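Local atomic coordinates of clan CA, family C40, NlpC/P60 superfamily cysteine peptidase (PDB entry 6BIO), a protein that probably works as a cysteine peptidase of the NlpC/P60 type, one of a set of laterally acquired peptidoglycan hydrolases that the parasite turns against bacteria. Residues A[17-22]-A[80-85]; A[90-95]-A[106-111]; A[113-118]-A[126-131]. All coordinates share one frame; numbering follows the deposited sequence.

Contacts 1 and 3 belong to one continuous run of antiparallel strands, in which strands 80-88 and 114-122 are neighbours; Ile85 O and Ile117 N join them, and Gln18 O takes NH1 of Arg127. Contact 2 is a separate two-stranded hairpin laid against contact 3, where Ile95 packs on Ile128 and Tyr130. Contact 3 is the most buried, with six of its eleven touching residues in the interior, and relies on isoleucine, valine and aromatic packing. Contact 1 is only partly buried, and contact 2 lies farther out, with three exposed residues; each pairs an apolar cluster with a polar grip, an arginine-glutamate salt bridge in contact 1, a tyrosine-glutamate bond in contact 2. Contacts 2 and 3 share the bacterial SH3 domain.

Contact 1. Residues A[17-22]-A[80-85]; sequences TQTIGR and LEEITI
An antiparallel strand pairing brings Arg22 beside Glu81 and Ile20 beside Ile83, tying the N-terminal strand to residues 80-85. Arg22 and Glu81 exchange two backbone bonds, N to O in each direction, both 2.9 Å. Their side chains leave the same face side by side. The Arg22 chain bends at chi3 (83°), which sets NE; NE and NH2 both meet Glu81 OE2 at 2.8 Å. That oxygen lies close to the guanidinium plane, but the carboxylate is turned 53° from it, and both nitrogens approach from one face of the carboxylate. NH1 of Arg22 forms a second salt bridge, with Asp51. At Ile20 a single direct bond is made: Ile83 N donates to Ile20 O at 2.9 Å, and a water takes the place of the return bond, accepting from Ile20 N and donating to Ile83 O. On the face shared with Arg22 and Glu81, CG2 of Ile20 rests 3.9 Å from Ile83 CB, the two side chains crossing at about a right angle. Glu82 turns to the other face, where its OE2 meets Tyr59. Strand 19-23 runs between strands 53-60 and 80-88, and strand 114-122 follows next, with its Phe120 against Ile20.

Contact 2. Residues A[90-95]-A[106-111]; sequences VTEANI and VRYVPA
Tyr108 and Glu92 meet through a short bond: the phenol OH donates to Glu92 OE1 at 2.6 Å, on the anti lone pair of the carboxylate. OE1 lies at the edge of the ring, near its plane, while the carboxylate itself stands 80° from that plane. CG of Tyr108 is anti to the backbone N (chi1 171°), and the ring runs past Ala93 O and Asn94 OD1, the latter also at its edge. On the opposite face of the hairpin the contact is greasy. CG2 of Val109 presses against both CG1 and CD1 of Ile95, each 3.5 Å away, tighter than usual for carbon atoms.

Behind these side chains stands the antiparallel backbone. Ala93 and Val109 are bonded both ways, Val109 N to Ala93 O at 2.8 Å and Ala93 N to Val109 O at 3.1 Å, and Ile95 N donates to Arg107 O. At Ile95 the pairing becomes a classic beta bulge: Ile95 O takes Val106 N at 2.7 Å, whereas its bond from Arg107 N is weak at 3.4 Å. The extra residue lets CB of Val106 settle on CG2 of Ile95. Arg107 curls round to its own strand, NH1 donating to the next residue's carbonyl, Tyr108 O, at 2.7 Å in a bent bond. Farther out, Ile95 and Val109 both lie on Tyr130 of strand 125-130, and Ala93 on Ile137.

The two faces therefore differ in chemistry. The face of Ala93, Ile95 and Val109, which Arg107 shares, packs on the neighbouring strands, while on the other a phenol O-H donating to OE1 suits an ionised Glu92 and would partly offset its charge.

Contact 3. Residues A[113-118]-A[126-131]; sequences SQVTIL and YRINYR
Ile117 lays its CD1 over one face of the Tyr126 ring, 4.0 Å from the ring centre and 22° off the normal, a CH-pi contact displaced toward the rim. CG2 of Ile117 also touches CD1 of the ring. On the other face of the hairpin Leu118 crosses Arg127 obliquely. Its CB and CD1 lie over one face of the guanidinium, CD1 3.6 Å from NH2, while NH1 of Arg127 is spent on Gln18 O. Val115 serves two partners with one methyl: CG1 is 3.9 Å from both Ile128 CD1 and Tyr130 CD1. Tyr130 turns an edge to Gln114 O, which is 3.4 Å from CD1 in the ring plane, and a water joins its OH to Ser113 OG, itself bonded to Pro110 O. Thr116 and Asn129 hold the strands with a pair of backbone bonds, and Leu118 N donates to Arg127 O at 2.8 Å. A second water bridges Thr116 OG1 and Asn129 O. With aliphatic groups and tyrosines on one face and mixed residues on the other, this is a twisted antiparallel beta hairpin, one of the building elements of the small beta-rich bacterial SH3 fold.

Contact 1. Residues A[17-22]-A[80-85]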
ATOM      1  N   THR A  17      17.471   6.980  -2.140  1.00  8.99           N
ATOM      2  CA  THR A  17      17.119   6.721  -3.526  1.00  8.78           C
ATOM      3  C   THR A  17      16.532   5.328  -3.678  1.00  8.28           C
ATOM      4  O   THR A  17      17.139   4.324  -3.259  1.00 10.28           O
ATOM      5  CB  THR A  17      18.365   6.869  -4.376  1.00 10.31           C
ATOM      6  OG1 THR A  17      18.987   8.112  -4.046  1.00 11.95           O
ATOM      7  CG2 THR A  17      18.024   6.815  -5.852  1.00 10.56           C
ATOM      8  N   GLN A  18      15.319   5.282  -4.239  1.00  7.08           N
ATOM      9  CA  GLN A  18      14.583   4.036  -4.392  1.00  7.07           C
ATOM     10  C   GLN A  18      13.974   3.976  -5.782  1.00  6.10           C
ATOM     11  O   GLN A  18      13.805   4.984  -6.454  1.00  6.55           O
ATOM     12  CB  GLN A  18      13.478   3.936  -3.346  1.00  8.23           C
ATOM     13  CG  GLN A  18      14.021   3.781  -1.960  1.00  8.64           C
ATOM     14  CD  GLN A  18      13.002   4.095  -0.875  1.00  8.35           C
ATOM     15  OE1 GLN A  18      12.043   3.345  -0.660  1.00  7.87           O
ATOM     16  NE2 GLN A  18      13.227   5.190  -0.145  1.00  8.30           N
ATOM     17  N   THR A  19      13.623   2.771  -6.204  1.00  6.46           N
ATOM     18  CA  THR A  19      12.906   2.509  -7.449  1.00  5.98           C
ATOM     19  C   THR A  19      11.601   1.803  -7.108  1.00  6.33           C
ATOM     20  O   THR A  19      11.280   1.576  -5.944  1.00  6.86           O
ATOM     21  CB  THR A  19      13.772   1.739  -8.437  1.00  7.38           C
ATOM     22  OG1 THR A  19      14.207   0.533  -7.796  1.00  8.17           O
ATOM     23  CG2 THR A  19      14.956   2.561  -8.935  1.00  8.52           C
ATOM     24  N   ILE A  20      10.829   1.482  -8.123  1.00  6.32           N
ATOM     25  CA  ILE A  20       9.503   0.881  -7.974  1.00  6.09           C
ATOM     26  C   ILE A  20       9.598  -0.560  -8.397  1.00  6.58           C
ATOM     27  O   ILE A  20      10.118  -0.847  -9.467  1.00  7.44           O
ATOM     28  CB  ILE A  20       8.438   1.583  -8.839  1.00  7.10           C
ATOM     29  CG1 ILE A  20       8.401   3.065  -8.487  1.00  7.16           C
ATOM     30  CG2 ILE A  20       7.070   0.921  -8.655  1.00  7.64           C
ATOM     31  CD1 ILE A  20       7.543   3.902  -9.398  1.00  8.03           C
ATOM     32  N   GLY A  21       9.024  -1.450  -7.592  1.00  6.67           N
ATOM     33  CA  GLY A  21       8.902  -2.834  -7.958  1.00  6.38           C
ATOM     34  C   GLY A  21       7.467  -3.330  -7.996  1.00  6.32           C
ATOM     35  O   GLY A  21       6.588  -2.850  -7.278  1.00  6.30           O
ATOM     36  N   ARG A  22       7.249  -4.324  -8.836  1.00  7.04           N
ATOM     37  CA  ARG A  22       5.977  -5.025  -8.866  1.00  7.05           C
ATOM     38  C   ARG A  22       6.298  -6.506  -8.749  1.00  7.00           C
ATOM     39  O   ARG A  22       7.149  -7.011  -9.491  1.00  7.76           O
ATOM     40  CB  ARG A  22       5.173  -4.730 -10.153  1.00  8.41           C
ATOM     41  CG  ARG A  22       3.866  -5.529 -10.220  1.00 10.32           C
ATOM     42  CD  ARG A  22       3.080  -5.243 -11.503  1.00 11.93           C
ATOM     43  NE  ARG A  22       3.604  -6.036 -12.548  1.00 14.15           N
ATOM     44  CZ  ARG A  22       3.116  -7.214 -12.943  1.00 14.43           C
ATOM     45  NH1 ARG A  22       2.005  -7.779 -12.452  1.00 14.97           N
ATOM     46  NH2 ARG A  22       3.764  -7.813 -13.870  1.00 15.30           N
ATOM     47  N   LEU A  80      10.392 -10.139  -8.487  1.00  8.66           N
ATOM     48  CA  LEU A  80       9.802  -8.847  -8.803  1.00  9.63           C
ATOM     49  C   LEU A  80      10.493  -8.289 -10.037  1.00  9.65           C
ATOM     50  O   LEU A  80      11.584  -8.737 -10.427  1.00 10.64           O
ATOM     51  CB  LEU A  80       9.884  -7.877  -7.629  1.00 10.02           C
ATOM     52  CG  LEU A  80      11.188  -7.172  -7.358  1.00 11.30           C
ATOM     53  CD1 LEU A  80      10.993  -6.251  -6.193  1.00 11.69           C
ATOM     54  CD2 LEU A  80      12.294  -8.117  -6.972  1.00 13.05           C
ATOM     55  N   GLU A  81       9.859  -7.267 -10.598  1.00 10.11           N
ATOM     56  CA  GLU A  81      10.382  -6.502 -11.712  1.00  9.69           C
ATOM     57  C   GLU A  81      10.412  -5.024 -11.342  1.00  9.35           C
ATOM     58  O   GLU A  81       9.577  -4.547 -10.580  1.00  9.81           O
ATOM     59  CB  GLU A  81       9.505  -6.701 -12.977  1.00 10.43           C
ATOM     60  CG  GLU A  81       8.126  -6.089 -12.917  1.00 12.20           C
ATOM     61  CD  GLU A  81       7.194  -6.500 -14.018  1.00 14.16           C
ATOM     62  OE1 GLU A  81       7.666  -7.196 -14.949  1.00 16.72           O
ATOM     63  OE2 GLU A  81       6.000  -6.125 -13.980  1.00 14.26           O
ATOM     64  N   GLU A  82      11.393  -4.297 -11.886  1.00  9.59           N
ATOM     65  CA  GLU A  82      11.443  -2.839 -11.751  1.00 10.71           C
ATOM     66  C   GLU A  82      10.472  -2.196 -12.733  1.00 10.36           C
ATOM     67  O   GLU A  82      10.332  -2.650 -13.878  1.00 12.19           O
ATOM     68  CB  GLU A  82      12.844  -2.302 -12.037  1.00 13.71           C
ATOM     69  CG  GLU A  82      13.862  -2.891 -11.113  1.00 16.95           C
ATOM     70  CD  GLU A  82      14.718  -1.841 -10.394  1.00 18.34           C
ATOM     71  OE1 GLU A  82      14.632  -0.646 -10.696  1.00 20.60           O
ATOM     72  OE2 GLU A  82      15.527  -2.231  -9.536  1.00 18.28           O
ATOM     73  N   ILE A  83       9.834  -1.122 -12.292  1.00  9.98           N
ATOM     74  CA  ILE A  83       8.812  -0.413 -13.044  1.00 11.17           C
ATOM     75  C   ILE A  83       9.218   1.038 -13.152  1.00 10.28           C
ATOM     76  O   ILE A  83       9.543   1.658 -12.131  1.00  9.73           O
ATOM     77  CB  ILE A  83       7.491  -0.466 -12.234  1.00 12.82           C
ATOM     78  CG1 ILE A  83       6.973  -1.899 -12.073  1.00 13.73           C
ATOM     79  CG2 ILE A  83       6.445   0.505 -12.806  1.00 13.82           C
ATOM     80  CD1 ILE A  83       6.539  -2.517 -13.381  1.00 14.16           C
ATOM     81  N   THR A  84       9.119   1.598 -14.357  1.00  9.99           N
ATOM     82  CA  THR A  84       9.141   3.047 -14.529  1.00 10.04           C
ATOM     83  C   THR A  84       7.862   3.482 -15.231  1.00 10.20           C
ATOM     84  O   THR A  84       7.287   2.727 -16.011  1.00 11.77           O
ATOM     85  CB  THR A  84      10.398   3.565 -15.262  1.00 11.45           C
ATOM     86  OG1 THR A  84      10.408   3.081 -16.605  1.00 12.66           O
ATOM     87  CG2 THR A  84      11.661   3.077 -14.539  1.00 11.97           C
ATOM     88  N   ILE A  85       7.423   4.706 -14.959  1.00  9.90           N
ATOM     89  CA  ILE A  85       6.092   5.158 -15.370  1.00  9.88           C
ATOM     90  C   ILE A  85       6.162   6.468 -16.169  1.00  9.94           C
ATOM     91  O   ILE A  85       6.423   7.529 -15.607  1.00 10.00           O
ATOM     92  CB  ILE A  85       5.150   5.298 -14.158  1.00 10.25           C
ATOM     93  CG1 ILE A  85       5.097   3.998 -13.364  1.00 10.37           C
ATOM     94  CG2 ILE A  85       3.764   5.699 -14.623  1.00 11.25           C
ATOM     95  CD1 ILE A  85       4.410   4.128 -12.012  1.00 10.28           C
TER
HETATM   96  O   HOH W   1      11.635   2.662 -10.816  1.00  9.03           O

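Contact 2. Residues A[90-95]-A[106-111]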
ATOM      1  N   VAL A  90       2.319  19.123 -15.635  1.00 17.31           N
ATOM      2  CA  VAL A  90       1.204  20.015 -15.964  1.00 18.49           C
ATOM      3  C   VAL A  90       1.498  21.464 -15.609  1.00 19.25           C
ATOM      4  O   VAL A  90       0.721  22.350 -16.005  1.00 19.95           O
ATOM      5  CB  VAL A  90      -0.112  19.553 -15.299  1.00 19.40           C
ATOM      6  CG1 VAL A  90      -0.416  18.106 -15.701  1.00 19.58           C
ATOM      7  CG2 VAL A  90      -0.025  19.700 -13.785  1.00 19.55           C
ATOM      8  N   THR A  91       2.526  21.721 -14.806  1.00 20.09           N
ATOM      9  CA  THR A  91       2.901  23.055 -14.362  1.00 21.26           C
ATOM     10  C   THR A  91       4.416  23.094 -14.294  1.00 21.32           C
ATOM     11  O   THR A  91       5.045  22.083 -14.029  1.00 21.27           O
ATOM     12  CB  THR A  91       2.342  23.338 -12.951  1.00 24.09           C
ATOM     13  OG1 THR A  91       0.949  23.025 -12.902  1.00 25.90           O
ATOM     14  CG2 THR A  91       2.489  24.813 -12.575  1.00 24.67           C
ATOM     15  N   GLU A  92       5.003  24.256 -14.540  1.00 21.01           N
ATOM     16  CA  GLU A  92       6.452  24.382 -14.404  1.00 20.30           C
ATOM     17  C   GLU A  92       6.868  24.054 -12.966  1.00 18.77           C
ATOM     18  O   GLU A  92       6.136  24.309 -12.003  1.00 19.65           O
ATOM     19  CB  GLU A  92       6.921  25.788 -14.792  1.00 21.92           C
ATOM     20  CG  GLU A  92       6.422  26.895 -13.859  1.00 23.57           C
ATOM     21  CD  GLU A  92       7.034  28.278 -14.176  1.00 25.12           C
ATOM     22  OE1 GLU A  92       8.029  28.369 -14.961  1.00 25.55           O
ATOM     23  OE2 GLU A  92       6.507  29.274 -13.629  1.00 25.57           O
ATOM     24  N   ALA A  93       8.054  23.463 -12.832  1.00 16.37           N
ATOM     25  CA  ALA A  93       8.557  23.031 -11.528  1.00 14.65           C
ATOM     26  C   ALA A  93      10.063  22.833 -11.648  1.00 13.11           C
ATOM     27  O   ALA A  93      10.626  22.789 -12.749  1.00 14.12           O
ATOM     28  CB  ALA A  93       7.923  21.713 -11.107  1.00 14.19           C
ATOM     29  N   ASN A  94      10.732  22.740 -10.501  1.00 12.06           N
ATOM     30  CA  ASN A  94      12.123  22.319 -10.443  1.00 11.39           C
ATOM     31  C   ASN A  94      12.217  20.847 -10.057  1.00 10.30           C
ATOM     32  O   ASN A  94      11.459  20.352  -9.211  1.00 11.78           O
ATOM     33  CB  ASN A  94      12.880  23.117  -9.386  1.00 12.60           C
ATOM     34  CG  ASN A  94      13.137  24.538  -9.810  1.00 13.70           C
ATOM     35  OD1 ASN A  94      13.404  24.831 -10.981  1.00 14.70           O
ATOM     36  ND2 ASN A  94      13.049  25.447  -8.855  1.00 14.61           N
ATOM     37  N   ILE A  95      13.171  20.157 -10.650  1.00  9.89           N
ATOM     38  CA  ILE A  95      13.671  18.900 -10.109  1.00  8.92           C
ATOM     39  C   ILE A  95      14.707  19.256  -9.041  1.00  9.25           C
ATOM     40  O   ILE A  95      15.686  19.951  -9.338  1.00  9.21           O
ATOM     41  CB  ILE A  95      14.282  18.009 -11.216  1.00  9.01           C
ATOM     42  CG1 ILE A  95      13.217  17.558 -12.191  1.00 10.16           C
ATOM     43  CG2 ILE A  95      14.978  16.791 -10.562  1.00  9.36           C
ATOM     44  CD1 ILE A  95      13.764  16.883 -13.419  1.00 11.03           C
ATOM     45  N   VAL A 106      18.338  20.561  -9.660  1.00 10.91           N
ATOM     46  CA  VAL A 106      18.971  19.718 -10.657  1.00 10.39           C
ATOM     47  C   VAL A 106      18.661  20.250 -12.039  1.00 10.61           C
ATOM     48  O   VAL A 106      19.552  20.405 -12.890  1.00 11.44           O
ATOM     49  CB  VAL A 106      18.506  18.250 -10.499  1.00 11.16           C
ATOM     50  CG1 VAL A 106      19.109  17.379 -11.601  1.00 11.61           C
ATOM     51  CG2 VAL A 106      18.855  17.742  -9.133  1.00 11.81           C
ATOM     52  N   ARG A 107      17.386  20.558 -12.275  1.00 10.51           N
ATOM     53  CA  ARG A 107      16.939  21.010 -13.584  1.00 10.73           C
ATOM     54  C   ARG A 107      15.547  21.629 -13.493  1.00  9.92           C
ATOM     55  O   ARG A 107      14.652  21.058 -12.860  1.00 10.42           O
ATOM     56  CB  ARG A 107      16.912  19.790 -14.518  1.00 11.68           C
ATOM     57  CG  ARG A 107      16.440  19.982 -15.933  1.00 12.63           C
ATOM     58  CD  ARG A 107      17.364  20.906 -16.684  1.00 12.86           C
ATOM     59  NE  ARG A 107      17.336  20.755 -18.161  1.00 14.37           N
ATOM     60  CZ  ARG A 107      16.483  21.369 -18.989  1.00 14.58           C
ATOM     61  NH1 ARG A 107      15.480  22.132 -18.513  1.00 15.29           N
ATOM     62  NH2 ARG A 107      16.614  21.172 -20.300  1.00 14.69           N
ATOM     63  N   TYR A 108      15.369  22.768 -14.157  1.00 11.26           N
ATOM     64  CA  TYR A 108      14.057  23.346 -14.366  1.00 11.45           C
ATOM     65  C   TYR A 108      13.295  22.505 -15.389  1.00 11.33           C
ATOM     66  O   TYR A 108      13.855  22.043 -16.385  1.00 12.56           O
ATOM     67  CB  TYR A 108      14.229  24.766 -14.911  1.00 12.71           C
ATOM     68  CG  TYR A 108      12.952  25.375 -15.369  1.00 13.49           C
ATOM     69  CD1 TYR A 108      11.995  25.821 -14.434  1.00 14.30           C
ATOM     70  CD2 TYR A 108      12.666  25.476 -16.732  1.00 14.96           C
ATOM     71  CE1 TYR A 108      10.810  26.376 -14.868  1.00 15.43           C
ATOM     72  CE2 TYR A 108      11.486  26.050 -17.170  1.00 15.92           C
ATOM     73  CZ  TYR A 108      10.573  26.497 -16.248  1.00 16.64           C
ATOM     74  OH  TYR A 108       9.403  27.017 -16.744  1.00 18.14           O
ATOM     75  N   VAL A 109      12.017  22.280 -15.119  1.00 11.46           N
ATOM     76  CA  VAL A 109      11.163  21.507 -16.009  1.00 10.61           C
ATOM     77  C   VAL A 109       9.978  22.342 -16.448  1.00 11.91           C
ATOM     78  O   VAL A 109       9.137  22.706 -15.602  1.00 12.76           O
ATOM     79  CB  VAL A 109      10.655  20.227 -15.314  1.00 12.28           C
ATOM     80  CG1 VAL A 109       9.872  19.419 -16.292  1.00 12.79           C
ATOM     81  CG2 VAL A 109      11.789  19.417 -14.775  1.00 12.73           C
ATOM     82  N   PRO A 110       9.885  22.708 -17.730  1.00 12.39           N
ATOM     83  CA  PRO A 110       8.727  23.474 -18.179  1.00 13.72           C
ATOM     84  C   PRO A 110       7.469  22.634 -18.117  1.00 13.82           C
ATOM     85  O   PRO A 110       7.483  21.395 -18.094  1.00 13.46           O
ATOM     86  CB  PRO A 110       9.054  23.859 -19.627  1.00 14.83           C
ATOM     87  CG  PRO A 110      10.169  23.049 -20.028  1.00 14.86           C
ATOM     88  CD  PRO A 110      10.851  22.473 -18.820  1.00 13.60           C
ATOM     89  N   ALA A 111       6.359  23.348 -18.031  1.00 15.16           N
ATOM     90  CA  ALA A 111       5.081  22.685 -18.081  1.00 15.91           C
ATOM     91  C   ALA A 111       4.981  21.862 -19.363  1.00 15.92           C
ATOM     92  O   ALA A 111       5.550  22.208 -20.397  1.00 16.58           O
ATOM     93  CB  ALA A 111       3.947  23.708 -18.018  1.00 17.12           C
TER

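Contact 3. Residues A[113-118]-A[126-131]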
ATOM      1  N   SER A 113       6.093  18.853 -20.026  1.00 15.03           N
ATOM      2  CA  SER A 113       7.275  18.072 -20.349  1.00 14.01           C
ATOM      3  C   SER A 113       6.984  16.590 -20.169  1.00 13.69           C
ATOM      4  O   SER A 113       6.366  16.171 -19.185  1.00 14.34           O
ATOM      5  CB  SER A 113       8.419  18.452 -19.412  1.00 14.03           C
ATOM      6  OG  SER A 113       8.895  19.774 -19.688  1.00 14.75           O
ATOM      7  N   GLN A 114       7.489  15.775 -21.072  1.00 13.13           N
ATOM      8  CA  GLN A 114       7.465  14.333 -20.877  1.00 13.98           C
ATOM      9  C   GLN A 114       8.549  13.939 -19.882  1.00 12.45           C
ATOM     10  O   GLN A 114       9.715  14.287 -20.057  1.00 12.32           O
ATOM     11  CB  GLN A 114       7.739  13.627 -22.199  1.00 17.18           C
ATOM     12  CG  GLN A 114       6.797  13.950 -23.362  1.00 21.57           C
ATOM     13  CD  GLN A 114       5.405  13.508 -23.111  1.00 25.65           C
ATOM     14  OE1 GLN A 114       5.175  12.404 -22.589  1.00 27.33           O
ATOM     15  NE2 GLN A 114       4.446  14.363 -23.449  1.00 26.95           N
ATOM     16  N   VAL A 115       8.184  13.173 -18.863  1.00 11.57           N
ATOM     17  CA  VAL A 115       9.096  12.720 -17.816  1.00 10.33           C
ATOM     18  C   VAL A 115       8.807  11.255 -17.502  1.00  9.68           C
ATOM     19  O   VAL A 115       7.767  10.694 -17.884  1.00 11.15           O
ATOM     20  CB  VAL A 115       8.976  13.584 -16.533  1.00 10.83           C
ATOM     21  CG1 VAL A 115       9.122  15.100 -16.848  1.00 11.09           C
ATOM     22  CG2 VAL A 115       7.649  13.303 -15.788  1.00 11.47           C
ATOM     23  N   THR A 116       9.730  10.627 -16.787  1.00  9.29           N
ATOM     24  CA  THR A 116       9.530   9.246 -16.368  1.00  9.65           C
ATOM     25  C   THR A 116       9.608   9.166 -14.851  1.00  8.13           C
ATOM     26  O   THR A 116      10.619   9.561 -14.263  1.00  8.55           O
ATOM     27  CB  THR A 116      10.599   8.347 -16.995  1.00 11.97           C
ATOM     28  OG1 THR A 116      10.552   8.450 -18.423  1.00 14.44           O
ATOM     29  CG2 THR A 116      10.407   6.894 -16.575  1.00 13.22           C
ATOM     30  N   ILE A 117       8.562   8.617 -14.225  1.00  7.62           N
ATOM     31  CA  ILE A 117       8.561   8.387 -12.786  1.00  7.22           C
ATOM     32  C   ILE A 117       9.411   7.173 -12.461  1.00  6.50           C
ATOM     33  O   ILE A 117       9.180   6.071 -12.980  1.00  7.99           O
ATOM     34  CB  ILE A 117       7.120   8.227 -12.261  1.00  7.77           C
ATOM     35  CG1 ILE A 117       6.347   9.547 -12.367  1.00  9.29           C
ATOM     36  CG2 ILE A 117       7.114   7.622 -10.832  1.00  8.27           C
ATOM     37  CD1 ILE A 117       4.860   9.438 -12.180  1.00 10.54           C
ATOM     38  N   LEU A 118      10.321   7.354 -11.493  1.00  6.09           N
ATOM     39  CA  LEU A 118      11.209   6.331 -10.969  1.00  6.78           C
ATOM     40  C   LEU A 118      10.859   5.908  -9.559  1.00  6.49           C
ATOM     41  O   LEU A 118      11.225   4.785  -9.159  1.00  6.90           O
ATOM     42  CB  LEU A 118      12.666   6.826 -10.966  1.00  7.70           C
ATOM     43  CG  LEU A 118      13.181   7.305 -12.338  1.00  9.59           C
ATOM     44  CD1 LEU A 118      14.624   7.779 -12.201  1.00 10.72           C
ATOM     45  CD2 LEU A 118      13.102   6.274 -13.389  1.00 10.68           C
ATOM     46  N   TYR A 126       7.530  13.015  -6.465  1.00  7.05           N
ATOM     47  CA  TYR A 126       7.979  11.855  -7.230  1.00  6.68           C
ATOM     48  C   TYR A 126       9.471  12.008  -7.468  1.00  6.62           C
ATOM     49  O   TYR A 126       9.982  13.135  -7.573  1.00  7.97           O
ATOM     50  CB  TYR A 126       7.292  11.759  -8.606  1.00  7.34           C
ATOM     51  CG  TYR A 126       5.814  11.423  -8.579  1.00  7.12           C
ATOM     52  CD1 TYR A 126       5.382  10.101  -8.493  1.00  7.75           C
ATOM     53  CD2 TYR A 126       4.851  12.421  -8.618  1.00  7.97           C
ATOM     54  CE1 TYR A 126       4.065   9.786  -8.464  1.00  7.91           C
ATOM     55  CE2 TYR A 126       3.503  12.102  -8.613  1.00  9.39           C
ATOM     56  CZ  TYR A 126       3.121  10.785  -8.539  1.00  9.45           C
ATOM     57  OH  TYR A 126       1.818  10.397  -8.498  1.00 12.25           O
ATOM     58  N   ARG A 127      10.149  10.896  -7.686  1.00  5.61           N
ATOM     59  CA  ARG A 127      11.484  10.945  -8.249  1.00  6.41           C
ATOM     60  C   ARG A 127      11.340  10.654  -9.725  1.00  6.64           C
ATOM     61  O   ARG A 127      10.660   9.702 -10.098  1.00  7.06           O
ATOM     62  CB  ARG A 127      12.436   9.952  -7.591  1.00  5.96           C
ATOM     63  CG  ARG A 127      13.899  10.247  -7.948  1.00  6.95           C
ATOM     64  CD  ARG A 127      14.917   9.421  -7.140  1.00  6.73           C
ATOM     65  NE  ARG A 127      14.836   8.008  -7.422  1.00  6.80           N
ATOM     66  CZ  ARG A 127      15.546   7.385  -8.360  1.00  7.40           C
ATOM     67  NH1 ARG A 127      15.381   6.084  -8.547  1.00  8.34           N
ATOM     68  NH2 ARG A 127      16.393   8.063  -9.130  1.00  9.26           N
ATOM     69  N   ILE A 128      11.965  11.501 -10.564  1.00  6.31           N
ATOM     70  CA  ILE A 128      11.774  11.421 -12.009  1.00  6.89           C
ATOM     71  C   ILE A 128      13.092  11.545 -12.747  1.00  7.24           C
ATOM     72  O   ILE A 128      14.108  11.994 -12.210  1.00  7.15           O
ATOM     73  CB  ILE A 128      10.779  12.466 -12.583  1.00  7.56           C
ATOM     74  CG1 ILE A 128      11.314  13.898 -12.406  1.00  8.50           C
ATOM     75  CG2 ILE A 128       9.407  12.330 -11.981  1.00  7.92           C
ATOM     76  CD1 ILE A 128      10.674  14.923 -13.298  1.00  9.10           C
ATOM     77  N   ASN A 129      13.026  11.148 -14.012  1.00  8.04           N
ATOM     78  CA  ASN A 129      14.038  11.439 -15.027  1.00  8.71           C
ATOM     79  C   ASN A 129      13.392  12.327 -16.083  1.00  9.48           C
ATOM     80  O   ASN A 129      12.399  11.929 -16.707  1.00 10.14           O
ATOM     81  CB  ASN A 129      14.507  10.132 -15.670  1.00 10.34           C
ATOM     82  CG  ASN A 129      15.545  10.340 -16.746  1.00 13.03           C
ATOM     83  OD1 ASN A 129      15.443  11.237 -17.590  1.00 13.65           O
ATOM     84  ND2 ASN A 129      16.530   9.486 -16.757  1.00 14.96           N
ATOM     85  N   TYR A 130      13.939  13.538 -16.284  1.00 10.04           N
ATOM     86  CA  TYR A 130      13.594  14.409 -17.406  1.00 10.80           C
ATOM     87  C   TYR A 130      14.868  14.643 -18.210  1.00 12.03           C
ATOM     88  O   TYR A 130      15.794  15.267 -17.710  1.00 11.78           O
ATOM     89  CB  TYR A 130      13.060  15.740 -16.876  1.00 10.83           C
ATOM     90  CG  TYR A 130      12.870  16.799 -17.959  1.00 11.22           C
ATOM     91  CD1 TYR A 130      12.064  16.540 -19.050  1.00 11.88           C
ATOM     92  CD2 TYR A 130      13.524  18.028 -17.915  1.00 12.71           C
ATOM     93  CE1 TYR A 130      11.893  17.467 -20.063  1.00 12.66           C
ATOM     94  CE2 TYR A 130      13.308  18.978 -18.912  1.00 13.46           C
ATOM     95  CZ  TYR A 130      12.504  18.694 -19.971  1.00 13.77           C
ATOM     96  OH  TYR A 130      12.356  19.673 -20.951  1.00 15.22           O
ATOM     97  N   ARG A 131      14.919  14.142 -19.441  1.00 14.64           N
ATOM     98  CA  ARG A 131      16.055  14.407 -20.340  1.00 16.28           C
ATOM     99  C   ARG A 131      17.386  13.970 -19.720  1.00 14.95           C
ATOM    100  O   ARG A 131      18.423  14.582 -19.975  1.00 15.80           O
ATOM    101  CB  ARG A 131      16.171  15.900 -20.733  1.00 19.06           C
ATOM    102  CG  ARG A 131      15.077  16.515 -21.580  1.00 20.51           C
ATOM    103  CD  ARG A 131      15.351  18.043 -21.821  1.00 20.68           C
ATOM    104  NE  ARG A 131      16.604  18.312 -22.541  1.00 21.19           N
ATOM    105  CZ  ARG A 131      16.800  17.997 -23.814  1.00 22.89           C
ATOM    106  NH1 ARG A 131      15.831  17.380 -24.497  1.00 24.04           N
ATOM    107  NH2 ARG A 131      17.959  18.277 -24.400  1.00 22.83           N
TER
HETATM  108  O   HOH W   2      10.087  19.616 -22.296  1.00 24.93           O
HETATM  109  O   HOH W   3      12.528  12.817 -20.560  1.00 26.99           O
HETATM  110  O   HOH W   4      12.521  10.410 -19.047  1.00 25.67           O